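Local atomic coordinates of cellulose binding domain-containing protein (Clostridium clariflavum, PDB entry 4B96), a protein that probably binds cellulose through this C-terminal family 3b carbohydrate-binding module, part of a membrane-associated biomass-sensing system. Residues A20-V26 / A101-I107; N29-I35 / G93-D99; K47-K51 / T108-W112; D68-Y74 / L86-K92. All coordinates share one frame; numbering follows the deposited sequence.

Contact 1: residues A20-V26 / A101-I107; sequences AIRWDFV and AWVFGAI
The six-membered ring of W23 lies over the backbone of G105, whose CA is 3.9 Å from that ring's centroid and 30° off its normal. G105 has no side chain, so the backbone itself forms the floor of a hollow. Its two walls are V103, with CG1 in the indole plane 3.7 Å from W23 CZ3, and I107, with CG2 4.1 Å from W23 CD1. A chi1 of 44°, which sets W23 CG between its own N and carbonyl carbon, folds the indole back across 101-107.

V103 is the bump between two rings: CG2 turns to F25, while V103 CB stands over that ring's face (4.0 Å to the centroid). I21 lies alongside I107, CB to CG1 3.7 Å, on the same face of the sheet. On the other face V26 CG2 presses onto the W102 ring, 3.7 Å from the six-membered centroid and toward its rim.

Paired backbone bonds at I21/I107 and F25/V103 fix the antiparallel register. Between them W23 and D24 leave regular strand geometry, and D24 bridges the break: its OD1 takes the N-H of G105 (2.9 Å, from above the carboxylate plane) and, from the opposite face, R22 NE (3.2 Å). R22 NH2 completes a salt bridge to D24 OD2; the carboxylate plane is within 4° of the F104 ring plane, though the two side chains cross at about a right angle.

L86, Y44 and F55 also pack on W23. Strands 20-29 and 100-109 are neighbours between 5-9 and 53-60, inside one sheet of the β-sandwich characteristic of family 3 carbohydrate-binding modules, with I21, W23, F25, V103 and I107 facing its core.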
# COMPACT_ATOMS: atom_id res chain seq x y z
N ALA A 20 -21.74 -3.76 15.57
CA ALA A 20 -20.40 -3.31 15.86
C ALA A 20 -19.52 -3.54 14.64
O ALA A 20 -19.66 -4.56 13.93
CB ALA A 20 -19.84 -4.02 17.11
N ILE A 21 -18.61 -2.61 14.38
CA ILE A 21 -17.59 -2.83 13.41
C ILE A 21 -16.29 -3.10 14.20
O ILE A 21 -15.97 -2.35 15.13
CB ILE A 21 -17.42 -1.58 12.51
CG1 ILE A 21 -18.59 -1.54 11.50
CG2 ILE A 21 -16.04 -1.66 11.73
CD1 ILE A 21 -18.61 -0.21 10.66
N ARG A 22 -15.59 -4.20 13.90
CA ARG A 22 -14.33 -4.48 14.63
C ARG A 22 -13.15 -4.04 13.82
O ARG A 22 -12.94 -4.53 12.69
CB ARG A 22 -14.24 -5.96 15.00
CG ARG A 22 -15.38 -6.33 15.96
CD ARG A 22 -15.09 -5.76 17.40
NE ARG A 22 -13.85 -6.28 17.99
CZ ARG A 22 -13.78 -7.42 18.65
NH1 ARG A 22 -14.88 -8.16 18.81
NH2 ARG A 22 -12.61 -7.85 19.12
N TRP A 23 -12.40 -3.08 14.34
CA TRP A 23 -11.24 -2.59 13.59
C TRP A 23 -9.92 -3.28 14.00
O TRP A 23 -8.84 -2.82 13.61
CB TRP A 23 -11.16 -1.09 13.74
CG TRP A 23 -11.39 -0.59 15.20
CD1 TRP A 23 -12.58 -0.10 15.76
CD2 TRP A 23 -10.41 -0.56 16.25
NE1 TRP A 23 -12.35 0.26 17.08
CE2 TRP A 23 -11.04 -0.04 17.40
CE3 TRP A 23 -9.05 -0.93 16.31
CZ2 TRP A 23 -10.35 0.12 18.61
CZ3 TRP A 23 -8.36 -0.77 17.50
CH2 TRP A 23 -9.02 -0.24 18.65
N ASP A 24 -10.00 -4.35 14.80
CA ASP A 24 -8.79 -4.95 15.42
C ASP A 24 -7.59 -5.08 14.48
O ASP A 24 -7.71 -5.68 13.36
CB ASP A 24 -9.05 -6.39 15.83
CG ASP A 24 -10.17 -6.51 16.87
OD1 ASP A 24 -10.93 -5.51 17.08
OD2 ASP A 24 -10.27 -7.61 17.45
N PHE A 25 -6.44 -4.65 14.95
CA PHE A 25 -5.24 -4.76 14.14
C PHE A 25 -4.02 -5.10 14.97
O PHE A 25 -4.02 -4.95 16.22
CB PHE A 25 -4.99 -3.48 13.34
CG PHE A 25 -4.82 -2.23 14.17
CD1 PHE A 25 -3.55 -1.86 14.64
CD2 PHE A 25 -5.92 -1.37 14.40
CE1 PHE A 25 -3.36 -0.70 15.38
CE2 PHE A 25 -5.74 -0.17 15.13
CZ PHE A 25 -4.46 0.14 15.66
N VAL A 26 -3.01 -5.58 14.26
CA VAL A 26 -1.69 -5.81 14.84
C VAL A 26 -0.70 -5.03 13.98
O VAL A 26 -0.66 -5.17 12.76
CB VAL A 26 -1.31 -7.30 14.78
CG1 VAL A 26 0.11 -7.52 15.41
CG2 VAL A 26 -2.37 -8.14 15.50
N ALA A 101 2.39 -4.59 18.13
CA ALA A 101 1.40 -3.98 19.04
C ALA A 101 0.07 -4.63 18.65
O ALA A 101 -0.32 -4.57 17.45
CB ALA A 101 1.31 -2.47 18.79
N TRP A 102 -0.65 -5.21 19.62
CA TRP A 102 -2.00 -5.75 19.32
C TRP A 102 -3.00 -4.74 19.83
O TRP A 102 -2.93 -4.34 20.99
CB TRP A 102 -2.23 -7.12 20.03
CG TRP A 102 -1.27 -8.23 19.54
CD1 TRP A 102 0.07 -8.25 19.71
CD2 TRP A 102 -1.60 -9.42 18.80
NE1 TRP A 102 0.60 -9.38 19.15
CE2 TRP A 102 -0.39 -10.12 18.59
CE3 TRP A 102 -2.80 -9.98 18.31
CZ2 TRP A 102 -0.33 -11.37 17.86
CZ3 TRP A 102 -2.74 -11.24 17.59
CH2 TRP A 102 -1.52 -11.90 17.38
N VAL A 103 -3.95 -4.34 18.98
CA VAL A 103 -4.92 -3.36 19.37
C VAL A 103 -6.31 -3.77 18.92
O VAL A 103 -6.57 -3.78 17.71
CB VAL A 103 -4.58 -1.94 18.80
CG1 VAL A 103 -5.31 -0.87 19.63
CG2 VAL A 103 -3.05 -1.67 18.81
N PHE A 104 -7.19 -4.18 19.86
CA PHE A 104 -8.51 -4.69 19.48
C PHE A 104 -9.59 -3.73 19.98
O PHE A 104 -9.47 -3.16 21.06
CB PHE A 104 -8.88 -6.03 20.13
CG PHE A 104 -7.90 -7.13 19.86
CD1 PHE A 104 -6.85 -6.95 18.99
CD2 PHE A 104 -8.03 -8.34 20.50
CE1 PHE A 104 -5.93 -7.98 18.75
CE2 PHE A 104 -7.10 -9.35 20.26
CZ PHE A 104 -6.05 -9.16 19.41
N GLY A 105 -10.65 -3.55 19.20
CA GLY A 105 -11.77 -2.77 19.71
C GLY A 105 -12.84 -2.65 18.66
O GLY A 105 -12.78 -3.30 17.61
N ALA A 106 -13.82 -1.80 18.94
CA ALA A 106 -14.99 -1.70 18.12
C ALA A 106 -15.39 -0.23 17.94
O ALA A 106 -15.02 0.65 18.76
CB ALA A 106 -16.16 -2.49 18.80
N ILE A 107 -16.19 0.03 16.91
CA ILE A 107 -17.05 1.22 16.94
C ILE A 107 -18.54 0.79 16.81
O ILE A 107 -18.84 -0.24 16.19
CB ILE A 107 -16.73 2.20 15.78
CG1 ILE A 107 -16.78 1.48 14.42
CG2 ILE A 107 -15.40 2.90 16.04
CD1 ILE A 107 -16.62 2.42 13.19

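Contact 2: residues N29-I35 / G93-D99; sequences NTGNSYI and GSIPPGD
An Asx turn at N29 and a type II β turn from P96 to D99 interlock here, and N29 serves both, the Asx turn with its side chain and the β turn with its backbone. Its OD1 accepts the N-H of G31, closing the Asx turn at 2.9 Å. With CG anti to the backbone N (chi1 -178°), the amide is directed across the loop, where ND2 spends its two hydrogens on carbonyls lying in the amide plane: S33 O, almost straight at 174°, and I95 O at 2.9 Å. I95 O is doubly gripped, since I35 N reaches it at 3.0 Å from the opposite face of its plane. N29 is buried, and these three bonds fix the rotation of its amide.

The P96-D99 turn is held to N29 by backbone bonds: N29 N donates to D99 O, and G98 N to N29 O. G98, with positive phi, takes the third position of the type II turn. The I35/I95 antiparallel pair forms a two-strand sheet of strands 35-36 and 94-95, capping one end of the sandwich.

Outside this polar network, Y34 lays one ring face on the prolines. P97 CD stands 3.8 Å from the centroid, 14° off the normal, while P96 CG meets Y34 CE2 at 3.6 Å. S94 OG approaches Y34 CD2 to 3.4 Å, obliquely to the ring.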
# COMPACT_ATOMS: atom_id res chain seq x y z
N ASN A 29 6.49 -4.68 13.97
CA ASN A 29 7.72 -3.91 13.77
C ASN A 29 8.74 -4.82 13.08
O ASN A 29 9.29 -5.70 13.71
CB ASN A 29 8.27 -3.40 15.11
CG ASN A 29 9.52 -2.56 14.97
OD1 ASN A 29 10.19 -2.55 13.91
ND2 ASN A 29 9.86 -1.84 16.06
N THR A 30 8.98 -4.59 11.79
CA THR A 30 9.92 -5.43 11.03
C THR A 30 11.29 -4.81 10.90
O THR A 30 12.15 -5.33 10.18
CB THR A 30 9.40 -5.69 9.61
OG1 THR A 30 9.18 -4.42 8.95
CG2 THR A 30 8.09 -6.47 9.64
N GLY A 31 11.55 -3.69 11.59
CA GLY A 31 12.91 -3.12 11.51
C GLY A 31 13.77 -3.32 12.77
O GLY A 31 13.50 -4.21 13.56
N ASN A 32 14.83 -2.53 12.93
CA ASN A 32 15.77 -2.72 14.03
C ASN A 32 15.72 -1.67 15.12
O ASN A 32 16.57 -1.68 16.02
CB ASN A 32 17.19 -2.82 13.52
CG ASN A 32 17.31 -3.86 12.43
OD1 ASN A 32 16.80 -4.99 12.56
ND2 ASN A 32 17.92 -3.47 11.31
N SER A 33 14.74 -0.76 15.08
CA SER A 33 14.65 0.21 16.19
C SER A 33 13.23 0.24 16.73
O SER A 33 12.35 -0.33 16.10
CB SER A 33 15.07 1.59 15.74
OG SER A 33 14.20 1.98 14.72
N TYR A 34 13.03 0.85 17.90
CA TYR A 34 11.70 0.93 18.48
C TYR A 34 10.83 1.86 17.60
O TYR A 34 11.32 2.80 16.95
CB TYR A 34 11.77 1.35 19.97
CG TYR A 34 12.22 0.26 20.96
CD1 TYR A 34 13.56 -0.14 21.04
CD2 TYR A 34 11.29 -0.35 21.83
CE1 TYR A 34 13.98 -1.13 21.96
CE2 TYR A 34 11.70 -1.34 22.76
CZ TYR A 34 13.02 -1.73 22.80
OH TYR A 34 13.38 -2.71 23.71
N ILE A 35 9.55 1.54 17.51
CA ILE A 35 8.60 2.43 16.84
C ILE A 35 7.78 3.22 17.87
O ILE A 35 7.10 2.63 18.72
CB ILE A 35 7.64 1.66 15.94
CG1 ILE A 35 8.43 1.15 14.73
CG2 ILE A 35 6.46 2.58 15.45
CD1 ILE A 35 7.64 0.18 13.87
N GLY A 93 3.22 4.30 23.97
CA GLY A 93 3.43 2.98 23.37
C GLY A 93 4.66 2.97 22.50
O GLY A 93 4.91 3.91 21.72
N SER A 94 5.47 1.92 22.63
CA SER A 94 6.69 1.85 21.86
C SER A 94 6.85 0.40 21.39
O SER A 94 6.90 -0.50 22.23
CB SER A 94 7.85 2.28 22.78
OG SER A 94 9.07 2.28 22.06
N ILE A 95 6.87 0.14 20.08
CA ILE A 95 6.96 -1.26 19.67
C ILE A 95 8.40 -1.69 19.53
O ILE A 95 9.11 -1.14 18.73
CB ILE A 95 6.28 -1.54 18.31
CG1 ILE A 95 4.92 -0.84 18.21
CG2 ILE A 95 6.14 -3.08 18.09
CD1 ILE A 95 4.16 -1.15 16.85
N PRO A 96 8.81 -2.72 20.30
CA PRO A 96 10.17 -3.23 20.17
C PRO A 96 10.39 -3.87 18.79
O PRO A 96 9.49 -4.50 18.24
CB PRO A 96 10.26 -4.31 21.26
CG PRO A 96 9.21 -3.90 22.28
CD PRO A 96 8.07 -3.35 21.41
N PRO A 97 11.60 -3.72 18.25
CA PRO A 97 11.98 -4.42 17.03
C PRO A 97 11.70 -5.94 17.14
O PRO A 97 12.10 -6.56 18.15
CB PRO A 97 13.49 -4.20 16.93
CG PRO A 97 13.88 -3.30 18.00
CD PRO A 97 12.71 -2.98 18.88
N GLY A 98 11.04 -6.50 16.12
CA GLY A 98 10.76 -7.92 16.13
C GLY A 98 9.48 -8.19 16.93
O GLY A 98 9.06 -9.32 17.09
N ASP A 99 8.87 -7.15 17.49
CA ASP A 99 7.63 -7.40 18.23
C ASP A 99 6.46 -6.74 17.50
O ASP A 99 6.60 -6.24 16.38
CB ASP A 99 7.74 -6.83 19.63
CG ASP A 99 6.92 -7.63 20.65
OD1 ASP A 99 5.87 -8.31 20.31
OD2 ASP A 99 7.37 -7.59 21.84

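Contact 3: residues K47-K51 / T108-W112; sequences KDDYK and TRDDW. With CA (calcium ion), chain E.
D48 and R109 join two loops at the calcium end of the β-sandwich: an Asx turn at D48, just after strand 40-47, and a type I β turn from R109 to W112 where strand 100-109 ends.

The ionic part is a salt bridge. R109 NH2 donates to D48 OD1 at 2.8 Å and 169°, in the guanidinium plane and on the syn side of the carboxylate; R109 NE makes only a weak bond to D48 OD2, the planes being 54° apart. R109 NH1 is bound outside, to T113 OG1.

Hydrogen bonds set the carboxylate. D48 OD2 accepts Y50 N at 3.1 Å from above its plane, which closes the Asx turn, and OD1 accepts from a water (2.6 Å) that is itself a calcium ligand. D48 is thus a second-shell residue, linking R109 to the metal. K47 O binds the calcium directly at 2.2 Å, beside N116, D119, D120 and three waters.

Van der Waals contact comes from Y50. Its chi1 of -167° turns the ring toward 108-112, where it crosses the extended aliphatic chain of R109 at a slant, with Y50 CD2 3.6 Å from R109 CB. One face of the guanidinium is covered by Y50 CB. At the far end of the ring the D111 carboxylate, whose OD1 is hydrogen-bonded to T113 OG1, leans over one face, and D111 CB stands 3.5 Å from Y50 OH.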
# COMPACT_ATOMS: atom_id res chain seq x y z
N LYS A 47 -18.27 3.44 5.26
CA LYS A 47 -19.30 4.34 4.72
C LYS A 47 -20.50 4.24 5.66
O LYS A 47 -21.07 3.17 5.81
CB LYS A 47 -19.69 3.86 3.32
CG LYS A 47 -20.68 4.81 2.60
CD LYS A 47 -20.94 4.28 1.17
CE LYS A 47 -21.77 5.26 0.31
NZ LYS A 47 -23.11 5.43 0.87
N ASP A 48 -20.91 5.34 6.27
CA ASP A 48 -22.06 5.27 7.17
C ASP A 48 -22.52 6.69 7.45
O ASP A 48 -21.72 7.61 7.46
CB ASP A 48 -21.66 4.58 8.46
CG ASP A 48 -22.86 4.23 9.31
OD1 ASP A 48 -23.58 3.27 8.95
OD2 ASP A 48 -23.08 4.95 10.33
N ASP A 49 -23.80 6.88 7.65
CA ASP A 49 -24.34 8.24 7.76
C ASP A 49 -24.87 8.58 9.17
O ASP A 49 -25.57 9.58 9.35
CB ASP A 49 -25.40 8.43 6.69
CG ASP A 49 -25.02 9.54 5.68
OD1 ASP A 49 -24.13 10.39 5.96
OD2 ASP A 49 -25.68 9.58 4.62
N TYR A 50 -24.53 7.74 10.17
CA TYR A 50 -24.92 8.04 11.54
C TYR A 50 -23.81 8.94 12.19
O TYR A 50 -22.67 8.53 12.29
CB TYR A 50 -25.10 6.74 12.37
CG TYR A 50 -25.79 7.05 13.68
CD1 TYR A 50 -27.16 7.33 13.71
CD2 TYR A 50 -25.09 7.11 14.87
CE1 TYR A 50 -27.81 7.66 14.86
CE2 TYR A 50 -25.73 7.41 16.06
CZ TYR A 50 -27.09 7.69 16.05
OH TYR A 50 -27.73 8.01 17.19
N LYS A 51 -24.17 10.12 12.67
CA LYS A 51 -23.17 11.09 13.13
C LYS A 51 -22.42 10.68 14.44
O LYS A 51 -21.18 10.81 14.52
CB LYS A 51 -23.77 12.48 13.25
CG LYS A 51 -22.87 13.55 13.90
CD LYS A 51 -21.63 13.91 13.05
CE LYS A 51 -21.97 14.36 11.60
NZ LYS A 51 -20.83 14.00 10.64
N THR A 108 -19.44 1.58 17.39
CA THR A 108 -20.87 1.25 17.41
C THR A 108 -21.56 2.59 17.19
O THR A 108 -20.98 3.64 17.47
CB THR A 108 -21.26 0.68 18.82
OG1 THR A 108 -20.78 1.58 19.85
CG2 THR A 108 -20.61 -0.70 19.04
N ARG A 109 -22.79 2.56 16.69
CA ARG A 109 -23.61 3.76 16.66
C ARG A 109 -24.13 3.97 18.07
O ARG A 109 -24.53 3.00 18.76
CB ARG A 109 -24.82 3.59 15.72
CG ARG A 109 -24.42 3.38 14.27
CD ARG A 109 -25.71 3.23 13.49
NE ARG A 109 -25.46 3.30 12.06
CZ ARG A 109 -26.46 3.35 11.16
NH1 ARG A 109 -27.73 3.27 11.58
NH2 ARG A 109 -26.18 3.47 9.85
N ASP A 110 -24.17 5.23 18.49
CA ASP A 110 -24.65 5.55 19.83
C ASP A 110 -26.08 5.07 20.03
O ASP A 110 -26.49 4.81 21.18
CB ASP A 110 -24.61 7.05 20.05
CG ASP A 110 -24.92 7.43 21.49
OD1 ASP A 110 -24.14 7.10 22.41
OD2 ASP A 110 -25.96 8.05 21.70
N ASP A 111 -26.88 4.97 18.97
CA ASP A 111 -28.21 4.40 19.21
C ASP A 111 -28.30 2.87 19.05
O ASP A 111 -29.39 2.33 19.08
CB ASP A 111 -29.26 5.06 18.31
CG ASP A 111 -29.07 4.72 16.82
OD1 ASP A 111 -28.08 4.04 16.43
OD2 ASP A 111 -29.97 5.11 16.05
N TRP A 112 -27.17 2.21 18.84
CA TRP A 112 -27.15 0.75 18.75
C TRP A 112 -27.90 0.19 17.54
O TRP A 112 -28.18 -1.00 17.48
CB TRP A 112 -27.70 0.13 20.04
CG TRP A 112 -26.80 0.37 21.19
CD1 TRP A 112 -26.95 1.29 22.21
CD2 TRP A 112 -25.56 -0.30 21.43
NE1 TRP A 112 -25.87 1.21 23.07
CE2 TRP A 112 -25.01 0.25 22.62
CE3 TRP A 112 -24.87 -1.32 20.74
CZ2 TRP A 112 -23.79 -0.20 23.15
CZ3 TRP A 112 -23.67 -1.76 21.27
CH2 TRP A 112 -23.14 -1.20 22.48
CA CA E . -21.49 0.97 5.67
O HOH W 1 -23.35 1.34 7.28
O HOH W 2 -20.58 0.76 7.85
O HOH W 3 -23.44 1.98 4.29

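Contact 4: residues D68-Y74 / L86-K92; sequences DVKGKVY and LEVTFEK
The Y74 ring overlaps E87 at CB, with CE1 3.7 Å away and the contact oblique to the ring plane. E87 CG stands anti to the backbone N (chi1 -175°) and the chain beyond it is extended, which carries the carboxylate past the ring to a water. That water donates to E87 OE2 at 2.7 Å and is hydrogen-bonded to Y74 OH at 2.8 Å, so it links the two residues. E87 OE1 makes a salt bridge with R43.

The same face carries K70 and T89, where K70 CB touches T89 OG1 at 3.6 Å. K70 is bent at chi2, and its CE passes E91 OE2 at 3.5 Å, although the charged ends stay beyond salt-bridge range. D68 OD2 and K92 NZ are likewise near but unbridged; D64 N and L62 O are their respective hydrogen-bonding partners.

On the opposite face V69 CG1 meets V88 CG1 at 3.6 Å, and V69 lies alongside F90. L86 CD1 spreads over G71, 4.1 Å from its CA, where no side chain intervenes. This face meets the other sheet: L86 touches W23, V88 and F90 touch F25, and V69 touches V103.

Backbone bonds pair K70 with T89 and K72 with E87, the straightest being E87 N to K72 O at 179°; E91 N to D68 O extends the hairpin at its open end. The chemistry therefore implies an amphipathic β hairpin at a sheet edge, apolar toward the sandwich core, with lysines, glutamates and bound water on its other side.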
# COMPACT_ATOMS: atom_id res chain seq x y z
N ASP A 68 -4.71 5.12 26.86
CA ASP A 68 -3.60 5.25 25.87
C ASP A 68 -3.99 5.16 24.42
O ASP A 68 -3.18 5.54 23.57
CB ASP A 68 -2.49 4.23 26.14
CG ASP A 68 -1.84 4.43 27.53
OD1 ASP A 68 -2.04 5.52 28.11
OD2 ASP A 68 -1.13 3.53 28.02
N VAL A 69 -5.17 4.62 24.11
CA VAL A 69 -5.56 4.41 22.73
C VAL A 69 -6.78 5.31 22.47
O VAL A 69 -7.75 5.24 23.23
CB VAL A 69 -5.96 2.96 22.46
CG1 VAL A 69 -6.35 2.81 20.96
CG2 VAL A 69 -4.79 2.00 22.78
N LYS A 70 -6.72 6.18 21.46
CA LYS A 70 -7.79 7.16 21.22
C LYS A 70 -8.39 6.95 19.84
O LYS A 70 -7.69 6.52 18.93
CB LYS A 70 -7.22 8.59 21.29
CG LYS A 70 -6.55 8.92 22.65
CD LYS A 70 -7.53 8.79 23.78
CE LYS A 70 -6.97 9.39 25.08
NZ LYS A 70 -7.93 9.08 26.21
N GLY A 71 -9.67 7.27 19.67
CA GLY A 71 -10.28 7.08 18.36
C GLY A 71 -11.19 8.25 18.03
O GLY A 71 -11.90 8.76 18.89
N LYS A 72 -11.18 8.69 16.78
CA LYS A 72 -12.12 9.74 16.36
C LYS A 72 -12.52 9.46 14.91
O LYS A 72 -11.69 9.02 14.09
CB LYS A 72 -11.40 11.08 16.42
CG LYS A 72 -12.26 12.28 16.07
CD LYS A 72 -11.41 13.53 16.42
CE LYS A 72 -12.13 14.87 16.18
NZ LYS A 72 -13.57 14.66 15.97
N VAL A 73 -13.79 9.71 14.57
CA VAL A 73 -14.22 9.50 13.18
C VAL A 73 -14.12 10.83 12.41
O VAL A 73 -14.52 11.89 12.95
CB VAL A 73 -15.67 8.96 13.17
CG1 VAL A 73 -16.28 8.93 11.74
CG2 VAL A 73 -15.69 7.54 13.81
N TYR A 74 -13.62 10.76 11.18
CA TYR A 74 -13.50 11.95 10.31
C TYR A 74 -14.21 11.71 9.00
O TYR A 74 -14.25 10.57 8.50
CB TYR A 74 -11.99 12.21 10.00
CG TYR A 74 -11.17 12.56 11.19
CD1 TYR A 74 -10.59 11.54 11.97
CD2 TYR A 74 -10.97 13.90 11.56
CE1 TYR A 74 -9.82 11.87 13.06
CE2 TYR A 74 -10.22 14.22 12.68
CZ TYR A 74 -9.64 13.17 13.41
OH TYR A 74 -8.87 13.44 14.50
N LEU A 86 -12.37 5.91 10.72
CA LEU A 86 -11.98 5.98 12.12
C LEU A 86 -10.45 6.11 12.10
O LEU A 86 -9.76 5.35 11.41
CB LEU A 86 -12.32 4.68 12.83
CG LEU A 86 -11.67 4.43 14.21
CD1 LEU A 86 -12.30 5.33 15.24
CD2 LEU A 86 -11.83 2.96 14.62
N GLU A 87 -9.94 7.08 12.86
CA GLU A 87 -8.53 7.16 13.07
C GLU A 87 -8.14 6.82 14.52
O GLU A 87 -8.58 7.49 15.50
CB GLU A 87 -8.07 8.58 12.78
CG GLU A 87 -6.54 8.68 12.87
CD GLU A 87 -6.07 9.97 12.25
OE1 GLU A 87 -5.83 10.00 10.99
OE2 GLU A 87 -5.96 10.96 13.02
N VAL A 88 -7.31 5.80 14.65
CA VAL A 88 -6.80 5.36 15.95
C VAL A 88 -5.40 5.97 16.18
O VAL A 88 -4.54 5.87 15.30
CB VAL A 88 -6.70 3.83 16.02
CG1 VAL A 88 -6.12 3.37 17.39
CG2 VAL A 88 -8.14 3.20 15.83
N THR A 89 -5.19 6.59 17.34
CA THR A 89 -3.92 7.17 17.69
C THR A 89 -3.59 6.70 19.11
O THR A 89 -4.42 6.06 19.76
CB THR A 89 -3.98 8.72 17.67
OG1 THR A 89 -5.10 9.16 18.46
CG2 THR A 89 -4.15 9.27 16.21
N PHE A 90 -2.36 6.99 19.56
CA PHE A 90 -1.82 6.47 20.82
C PHE A 90 -1.20 7.57 21.59
O PHE A 90 -0.40 8.31 21.02
CB PHE A 90 -0.73 5.45 20.51
CG PHE A 90 -1.24 4.33 19.68
CD1 PHE A 90 -1.26 4.44 18.27
CD2 PHE A 90 -1.79 3.22 20.30
CE1 PHE A 90 -1.80 3.41 17.46
CE2 PHE A 90 -2.34 2.17 19.50
CZ PHE A 90 -2.31 2.26 18.07
N GLU A 91 -1.50 7.64 22.88
CA GLU A 91 -0.86 8.63 23.75
C GLU A 91 0.45 8.11 24.24
O GLU A 91 1.27 8.87 24.73
CB GLU A 91 -1.74 8.90 24.98
CG GLU A 91 -3.12 9.42 24.66
CD GLU A 91 -3.17 10.92 24.45
OE1 GLU A 91 -2.11 11.50 24.09
OE2 GLU A 91 -4.26 11.52 24.65
N LYS A 92 0.63 6.80 24.18
CA LYS A 92 1.82 6.15 24.72
C LYS A 92 1.98 4.78 24.08
O LYS A 92 0.99 4.14 23.71
CB LYS A 92 1.69 5.97 26.25
CG LYS A 92 2.99 5.57 26.88
CD LYS A 92 2.83 4.58 28.04
CE LYS A 92 2.40 3.19 27.52
NZ LYS A 92 2.79 2.13 28.46
O HOH W 4 -7.06 11.49 15.39

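In the fold
From the N terminus the chain lays down 20-26, 29-35 and 47-51 before any of these contacts closes. Contact 4 closes first, as a local hairpin (68-74 with 86-92), and is nested inside the other three. Then 93-99 returns to 29-35, closing contact 2; 101-107 closes contact 1 around it; and 108-112 closes contact 3. Contact 3 crosses both contact 1 and contact 2, because 47-51 follows their first segments and 108-112 follows their second. Contact 1 joins two inner strands of one sheet and contact 4 forms the edge of the other, meeting through the core. Contacts 2 and 3 tie loops at opposite ends, their centres about 35 Å apart.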